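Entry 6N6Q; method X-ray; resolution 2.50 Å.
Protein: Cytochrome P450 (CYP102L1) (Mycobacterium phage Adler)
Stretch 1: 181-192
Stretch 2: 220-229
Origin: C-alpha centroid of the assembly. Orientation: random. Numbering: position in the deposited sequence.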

ATOM      1  N   GLU A 181       4.172 -13.201  17.633  1.00 78.68           N
ATOM      2  CA  GLU A 181       3.918 -13.140  16.203  1.00 72.93           C
ATOM      3  C   GLU A 181       3.447 -14.497  15.696  1.00 60.49           C
ATOM      4  O   GLU A 181       3.989 -15.538  16.076  1.00 63.18           O
ATOM      5  CB  GLU A 181       5.166 -12.696  15.438  1.00 64.28           C
ATOM      6  CG  GLU A 181       4.858 -12.101  14.070  1.00 67.45           C
ATOM      7  CD  GLU A 181       3.960 -10.878  14.156  1.00 72.36           C
ATOM      8  OE1 GLU A 181       4.142 -10.067  15.089  1.00 77.03           O
ATOM      9  OE2 GLU A 181       3.066 -10.728  13.295  1.00 63.81           O
ATOM     10  N   ASN A 182       2.427 -14.472  14.847  1.00 61.67           N
ATOM     11  CA  ASN A 182       1.908 -15.700  14.267  1.00 60.63           C
ATOM     12  C   ASN A 182       2.988 -16.356  13.406  1.00 64.02           C
ATOM     13  O   ASN A 182       3.778 -15.656  12.762  1.00 60.77           O
ATOM     14  CB  ASN A 182       0.666 -15.397  13.425  1.00 56.88           C
ATOM     15  CG  ASN A 182      -0.214 -16.610  13.219  1.00 62.77           C
ATOM     16  OD1 ASN A 182       0.009 -17.407  12.308  1.00 72.48           O
ATOM     17  ND2 ASN A 182      -1.231 -16.753  14.061  1.00 66.21           N
ATOM     18  N   PRO A 183       3.074 -17.688  13.392  1.00 63.92           N
ATOM     19  CA  PRO A 183       4.067 -18.332  12.517  1.00 58.25           C
ATOM     20  C   PRO A 183       3.805 -18.094  11.041  1.00 53.79           C
ATOM     21  O   PRO A 183       4.762 -17.990  10.264  1.00 52.15           O
ATOM     22  CB  PRO A 183       3.950 -19.819  12.884  1.00 51.18           C
ATOM     23  CG  PRO A 183       2.586 -19.957  13.494  1.00 63.31           C
ATOM     24  CD  PRO A 183       2.338 -18.664  14.212  1.00 54.73           C
ATOM     25  N   PHE A 184       2.537 -17.993  10.634  1.00 54.76           N
ATOM     26  CA  PHE A 184       2.220 -17.779   9.225  1.00 53.02           C
ATOM     27  C   PHE A 184       2.786 -16.455   8.725  1.00 53.36           C
ATOM     28  O   PHE A 184       3.436 -16.401   7.675  1.00 56.26           O
ATOM     29  CB  PHE A 184       0.706 -17.828   9.013  1.00 48.41           C
ATOM     30  CG  PHE A 184       0.275 -17.448   7.624  1.00 54.19           C
ATOM     31  CD1 PHE A 184       0.251 -18.390   6.610  1.00 48.02           C
ATOM     32  CD2 PHE A 184      -0.103 -16.146   7.330  1.00 47.43           C
ATOM     33  CE1 PHE A 184      -0.144 -18.045   5.332  1.00 45.39           C
ATOM     34  CE2 PHE A 184      -0.497 -15.795   6.052  1.00 48.43           C
ATOM     35  CZ  PHE A 184      -0.519 -16.747   5.052  1.00 46.33           C
ATOM     36  N   ILE A 185       2.541 -15.369   9.463  1.00 49.58           N
ATOM     37  CA  ILE A 185       3.010 -14.061   9.016  1.00 57.10           C
ATOM     38  C   ILE A 185       4.534 -14.003   9.021  1.00 54.20           C
ATOM     39  O   ILE A 185       5.137 -13.304   8.198  1.00 60.10           O
ATOM     40  CB  ILE A 185       2.380 -12.944   9.876  1.00 57.63           C
ATOM     41  CG1 ILE A 185       2.908 -11.569   9.464  1.00 51.67           C
ATOM     42  CG2 ILE A 185       2.628 -13.187  11.346  1.00 65.77           C
ATOM     43  CD1 ILE A 185       2.560 -11.189   8.043  1.00 63.63           C
ATOM     44  N   THR A 186       5.185 -14.748   9.919  1.00 53.39           N
ATOM     45  CA  THR A 186       6.644 -14.795   9.910  1.00 54.79           C
ATOM     46  C   THR A 186       7.163 -15.494   8.658  1.00 54.24           C
ATOM     47  O   THR A 186       8.151 -15.053   8.058  1.00 50.02           O
ATOM     48  CB  THR A 186       7.158 -15.496  11.169  1.00 47.10           C
ATOM     49  OG1 THR A 186       6.684 -14.805  12.330  1.00 65.06           O
ATOM     50  CG2 THR A 186       8.674 -15.503  11.192  1.00 44.15           C
ATOM     51  N   ALA A 187       6.505 -16.578   8.243  1.00 51.35           N
ATOM     52  CA  ALA A 187       6.941 -17.299   7.052  1.00 47.52           C
ATOM     53  C   ALA A 187       6.754 -16.459   5.794  1.00 52.95           C
ATOM     54  O   ALA A 187       7.568 -16.531   4.865  1.00 53.62           O
ATOM     55  CB  ALA A 187       6.186 -18.623   6.934  1.00 48.30           C
ATOM     56  N   VAL A 188       5.688 -15.657   5.742  1.00 52.67           N
ATOM     57  CA  VAL A 188       5.452 -14.817   4.572  1.00 52.34           C
ATOM     58  C   VAL A 188       6.548 -13.765   4.440  1.00 50.79           C
ATOM     59  O   VAL A 188       6.980 -13.436   3.328  1.00 50.25           O
ATOM     60  CB  VAL A 188       4.051 -14.179   4.647  1.00 49.39           C
ATOM     61  CG1 VAL A 188       3.819 -13.256   3.462  1.00 40.00           C
ATOM     62  CG2 VAL A 188       2.980 -15.261   4.696  1.00 42.91           C
ATOM     63  N   LEU A 189       7.027 -13.232   5.566  1.00 52.17           N
ATOM     64  CA  LEU A 189       8.090 -12.232   5.513  1.00 54.22           C
ATOM     65  C   LEU A 189       9.412 -12.851   5.074  1.00 56.40           C
ATOM     66  O   LEU A 189      10.134 -12.266   4.257  1.00 49.60           O
ATOM     67  CB  LEU A 189       8.237 -11.548   6.872  1.00 52.60           C
ATOM     68  CG  LEU A 189       7.045 -10.717   7.353  1.00 55.91           C
ATOM     69  CD1 LEU A 189       7.314 -10.155   8.737  1.00 57.34           C
ATOM     70  CD2 LEU A 189       6.731  -9.599   6.369  1.00 44.67           C
ATOM     71  N   ARG A 190       9.752 -14.029   5.606  1.00 57.75           N
ATOM     72  CA  ARG A 190      10.934 -14.736   5.123  1.00 54.84           C
ATOM     73  C   ARG A 190      10.800 -15.091   3.650  1.00 51.35           C
ATOM     74  O   ARG A 190      11.799 -15.122   2.922  1.00 52.35           O
ATOM     75  CB  ARG A 190      11.174 -16.004   5.943  1.00 54.97           C
ATOM     76  CG  ARG A 190      11.682 -15.771   7.353  1.00 51.08           C
ATOM     77  CD  ARG A 190      12.291 -17.048   7.919  1.00 55.30           C
ATOM     78  NE  ARG A 190      11.363 -18.174   7.858  1.00 53.14           N
ATOM     79  CZ  ARG A 190      10.553 -18.528   8.850  1.00 53.27           C
ATOM     80  NH1 ARG A 190      10.562 -17.847   9.988  1.00 54.03           N
ATOM     81  NH2 ARG A 190       9.738 -19.564   8.709  1.00 48.89           N
ATOM     82  N   GLU A 191       9.575 -15.362   3.195  1.00 56.74           N
ATOM     83  CA  GLU A 191       9.356 -15.697   1.795  1.00 50.71           C
ATOM     84  C   GLU A 191       9.462 -14.466   0.903  1.00 50.29           C
ATOM     85  O   GLU A 191       9.848 -14.578  -0.265  1.00 52.38           O
ATOM     86  CB  GLU A 191       7.994 -16.373   1.639  1.00 45.55           C
ATOM     87  CG  GLU A 191       7.879 -17.317   0.457  1.00 54.82           C
ATOM     88  CD  GLU A 191       8.882 -18.455   0.512  1.00 55.43           C
ATOM     89  OE1 GLU A 191       9.243 -18.974  -0.563  1.00 59.73           O
ATOM     90  OE2 GLU A 191       9.310 -18.832   1.622  1.00 62.24           O
ATOM     91  N   LEU A 192       9.125 -13.286   1.433  1.00 54.74           N
ATOM     92  CA  LEU A 192       9.299 -12.054   0.671  1.00 50.34           C
ATOM     93  C   LEU A 192      10.773 -11.706   0.516  1.00 54.41           C
ATOM     94  O   LEU A 192      11.201 -11.258  -0.554  1.00 59.01           O
ATOM     95  CB  LEU A 192       8.548 -10.906   1.347  1.00 50.13           C
ATOM     96  CG  LEU A 192       7.019 -10.936   1.315  1.00 53.61           C
ATOM     97  CD1 LEU A 192       6.452  -9.911   2.285  1.00 51.60           C
ATOM     98  CD2 LEU A 192       6.501 -10.685  -0.093  1.00 45.65           C
ATOM     99  N   ASP A 220       8.761 -23.157   4.219  1.00 48.83           N
ATOM    100  CA  ASP A 220       7.902 -21.986   4.370  1.00 46.23           C
ATOM    101  C   ASP A 220       6.823 -21.946   3.297  1.00 46.92           C
ATOM    102  O   ASP A 220       5.674 -21.589   3.580  1.00 45.27           O
ATOM    103  CB  ASP A 220       8.741 -20.708   4.331  1.00 51.02           C
ATOM    104  CG  ASP A 220       9.437 -20.427   5.649  1.00 59.04           C
ATOM    105  OD1 ASP A 220       9.183 -21.165   6.626  1.00 56.43           O
ATOM    106  OD2 ASP A 220      10.233 -19.466   5.707  1.00 53.55           O
ATOM    107  N   LYS A 221       7.171 -22.313   2.062  1.00 51.53           N
ATOM    108  CA  LYS A 221       6.196 -22.283   0.976  1.00 54.50           C
ATOM    109  C   LYS A 221       5.055 -23.262   1.236  1.00 55.69           C
ATOM    110  O   LYS A 221       3.877 -22.916   1.080  1.00 52.25           O
ATOM    111  CB  LYS A 221       6.890 -22.592  -0.352  1.00 52.94           C
ATOM    112  CG  LYS A 221       6.061 -22.265  -1.581  1.00 49.90           C
ATOM    113  CD  LYS A 221       6.859 -22.487  -2.858  1.00 56.11           C
ATOM    114  CE  LYS A 221       6.067 -22.066  -4.089  1.00 63.55           C
ATOM    115  NZ  LYS A 221       6.878 -22.175  -5.333  1.00 71.05           N
ATOM    116  N   LYS A 222       5.386 -24.493   1.640  1.00 47.96           N
ATOM    117  CA  LYS A 222       4.349 -25.468   1.964  1.00 50.42           C
ATOM    118  C   LYS A 222       3.526 -25.023   3.165  1.00 47.97           C
ATOM    119  O   LYS A 222       2.301 -25.188   3.183  1.00 48.36           O
ATOM    120  CB  LYS A 222       4.970 -26.839   2.231  1.00 51.47           C
ATOM    121  CG  LYS A 222       5.530 -27.535   1.001  1.00 66.38           C
ATOM    122  CD  LYS A 222       6.039 -28.926   1.356  1.00 75.51           C
ATOM    123  CE  LYS A 222       6.663 -29.622   0.157  1.00 76.88           C
ATOM    124  NZ  LYS A 222       7.208 -30.963   0.520  1.00 84.66           N
ATOM    125  N   PHE A 223       4.184 -24.459   4.183  1.00 46.72           N
ATOM    126  CA  PHE A 223       3.468 -24.019   5.376  1.00 43.77           C
ATOM    127  C   PHE A 223       2.505 -22.881   5.055  1.00 49.42           C
ATOM    128  O   PHE A 223       1.395 -22.826   5.598  1.00 52.84           O
ATOM    129  CB  PHE A 223       4.462 -23.594   6.457  1.00 47.88           C
ATOM    130  CG  PHE A 223       3.813 -23.113   7.723  1.00 50.05           C
ATOM    131  CD1 PHE A 223       3.329 -24.016   8.655  1.00 43.67           C
ATOM    132  CD2 PHE A 223       3.692 -21.757   7.983  1.00 44.79           C
ATOM    133  CE1 PHE A 223       2.731 -23.576   9.824  1.00 52.10           C
ATOM    134  CE2 PHE A 223       3.094 -21.312   9.150  1.00 49.67           C
ATOM    135  CZ  PHE A 223       2.613 -22.222  10.071  1.00 43.47           C
ATOM    136  N   ILE A 224       2.911 -21.966   4.173  1.00 51.00           N
ATOM    137  CA  ILE A 224       2.036 -20.865   3.781  1.00 46.96           C
ATOM    138  C   ILE A 224       0.851 -21.386   2.976  1.00 47.95           C
ATOM    139  O   ILE A 224      -0.301 -21.007   3.219  1.00 50.25           O
ATOM    140  CB  ILE A 224       2.830 -19.807   2.996  1.00 48.61           C
ATOM    141  CG1 ILE A 224       3.801 -19.072   3.923  1.00 48.04           C
ATOM    142  CG2 ILE A 224       1.890 -18.831   2.313  1.00 44.28           C
ATOM    143  CD1 ILE A 224       4.770 -18.171   3.189  1.00 46.48           C
ATOM    144  N   ARG A 225       1.117 -22.264   2.004  1.00 49.08           N
ATOM    145  CA  ARG A 225       0.043 -22.824   1.189  1.00 47.22           C
ATOM    146  C   ARG A 225      -0.910 -23.667   2.028  1.00 49.64           C
ATOM    147  O   ARG A 225      -2.122 -23.678   1.783  1.00 46.13           O
ATOM    148  CB  ARG A 225       0.634 -23.658   0.050  1.00 46.86           C
ATOM    149  CG  ARG A 225      -0.396 -24.388  -0.804  1.00 39.10           C
ATOM    150  CD  ARG A 225      -1.258 -23.406  -1.578  1.00 44.25           C
ATOM    151  NE  ARG A 225      -0.445 -22.469  -2.348  1.00 48.18           N
ATOM    152  CZ  ARG A 225      -0.938 -21.515  -3.129  1.00 48.12           C
ATOM    153  NH1 ARG A 225      -2.251 -21.365  -3.252  1.00 47.00           N
ATOM    154  NH2 ARG A 225      -0.118 -20.709  -3.790  1.00 42.49           N
ATOM    155  N   ALA A 226      -0.382 -24.385   3.023  1.00 46.91           N
ATOM    156  CA  ALA A 226      -1.237 -25.222   3.856  1.00 46.51           C
ATOM    157  C   ALA A 226      -2.141 -24.386   4.752  1.00 47.15           C
ATOM    158  O   ALA A 226      -3.286 -24.773   5.007  1.00 50.79           O
ATOM    159  CB  ALA A 226      -0.388 -26.173   4.697  1.00 43.60           C
ATOM    160  N   GLU A 227      -1.653 -23.241   5.232  1.00 46.24           N
ATOM    161  CA  GLU A 227      -2.467 -22.412   6.112  1.00 47.85           C
ATOM    162  C   GLU A 227      -3.593 -21.728   5.348  1.00 51.31           C
ATOM    163  O   GLU A 227      -4.719 -21.632   5.852  1.00 54.87           O
ATOM    164  CB  GLU A 227      -1.593 -21.379   6.822  1.00 51.85           C
ATOM    165  CG  GLU A 227      -2.360 -20.461   7.759  1.00 60.34           C
ATOM    166  CD  GLU A 227      -1.819 -20.488   9.175  1.00 69.35           C
ATOM    167  OE1 GLU A 227      -1.091 -21.447   9.515  1.00 66.54           O
ATOM    168  OE2 GLU A 227      -2.120 -19.549   9.945  1.00 60.43           O
ATOM    169  N   VAL A 228      -3.318 -21.246   4.132  1.00 52.24           N
ATOM    170  CA  VAL A 228      -4.375 -20.599   3.360  1.00 52.51           C
ATOM    171  C   VAL A 228      -5.378 -21.629   2.857  1.00 49.29           C
ATOM    172  O   VAL A 228      -6.570 -21.326   2.724  1.00 50.21           O
ATOM    173  CB  VAL A 228      -3.790 -19.764   2.203  1.00 48.42           C
ATOM    174  CG1 VAL A 228      -3.004 -18.580   2.745  1.00 45.46           C
ATOM    175  CG2 VAL A 228      -2.914 -20.618   1.302  1.00 50.21           C
ATOM    176  N   ASP A 229      -4.929 -22.855   2.578  1.00 53.90           N
ATOM    177  CA  ASP A 229      -5.867 -23.916   2.224  1.00 50.79           C
ATOM    178  C   ASP A 229      -6.794 -24.233   3.389  1.00 54.63           C
ATOM    179  O   ASP A 229      -7.989 -24.487   3.191  1.00 53.99           O
ATOM    180  CB  ASP A 229      -5.112 -25.171   1.786  1.00 48.67           C
ATOM    181  CG  ASP A 229      -4.519 -25.044   0.396  1.00 63.03           C
ATOM    182  OD1 ASP A 229      -5.053 -24.256  -0.414  1.00 62.64           O
ATOM    183  OD2 ASP A 229      -3.520 -25.739   0.110  1.00 64.79           O
TER

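Two helices of the phage cytochrome P450, 183-192 and 220-229, pack with their axes 9.4 Å apart at closest approach and their N-to-C directions 133° apart; the two stretches together bury 559 Å², both sides summed. The backbones come close at Ala-187 and Asp-220, whose CA atoms lie 5.5 Å apart; the methyl of Ala-187 fills the narrow space, its CB 3.9 Å from Asp-220 CG and 3.9 Å from Ile-224 CG1.

Apolar packing forms the centre, where two side chains interlock as knobs in holes. Phe-184, with chi1 t, points toward the second helix and sits among Phe-223, Ile-224, Glu-227 and Val-228. Its ring reaches deep: CE1 of Phe-184 lies 3.7 Å from CG2 of Ile-224, CZ of Phe-184 is 3.9 Å from CG1 of Val-228, and the carbonyl O of Ile-224 meets the ring at its edge, 3.6 Å from Phe-184 CE1. Glu-227 lines the same pocket, its CB near the Phe-184 ring and its OE2 3.4 Å from Phe-184 CB. In return Ile-224 sits among Phe-184, Ala-187, Val-188 and Glu-191. Its CA-to-CB bond runs sideways, but the extended branch (chi1 m, chi2 t) brings Ile-224 CD1 to 3.7 Å from Val-188 CG2 and 4.0 Å from Glu-191 CB. Val-188 thus makes contact although its own CA-to-CB bond points away. Phe-223 extends the apolar surface: its CZ is 3.9 Å from Pro-183 CB, its CD2 is 4.1 Å from Ala-187 CB, and its ring edge faces Phe-184 CA, 3.6 Å from Phe-223 CE2.

The polar link is a salt bridge between Arg-190 and Asp-220. Two hydrogen bonds make it bidentate: Arg-190 NE donates to Asp-220 OD2 at 2.8 Å, and Arg-190 NH2 donates to Asp-220 OD1 at 2.7 Å. The carboxylate meets the guanidinium at its edge, where the N-H groups point, and the length of the arginine lets it span the gap to the shorter, buried aspartate. Glu-191 also leans in, its OE2 3.3 Å from Asp-220 CB. The two acids are like charges in proximity, with Glu-191 OE2 4.2 Å from Asp-220 OD2; the arginine offsets charge on the aspartate, and Glu-191 OE1 is hydrogen-bonded elsewhere in the structure.

Asn-182 caps the start of the first helix: its OD1 accepts from Phe-184 N at 3.1 Å, satisfying an amide that has no partner one turn earlier within the helix. A local side-chain hydrogen bond runs from Thr-186 OG1 to Asn-182 O at 3.1 Å.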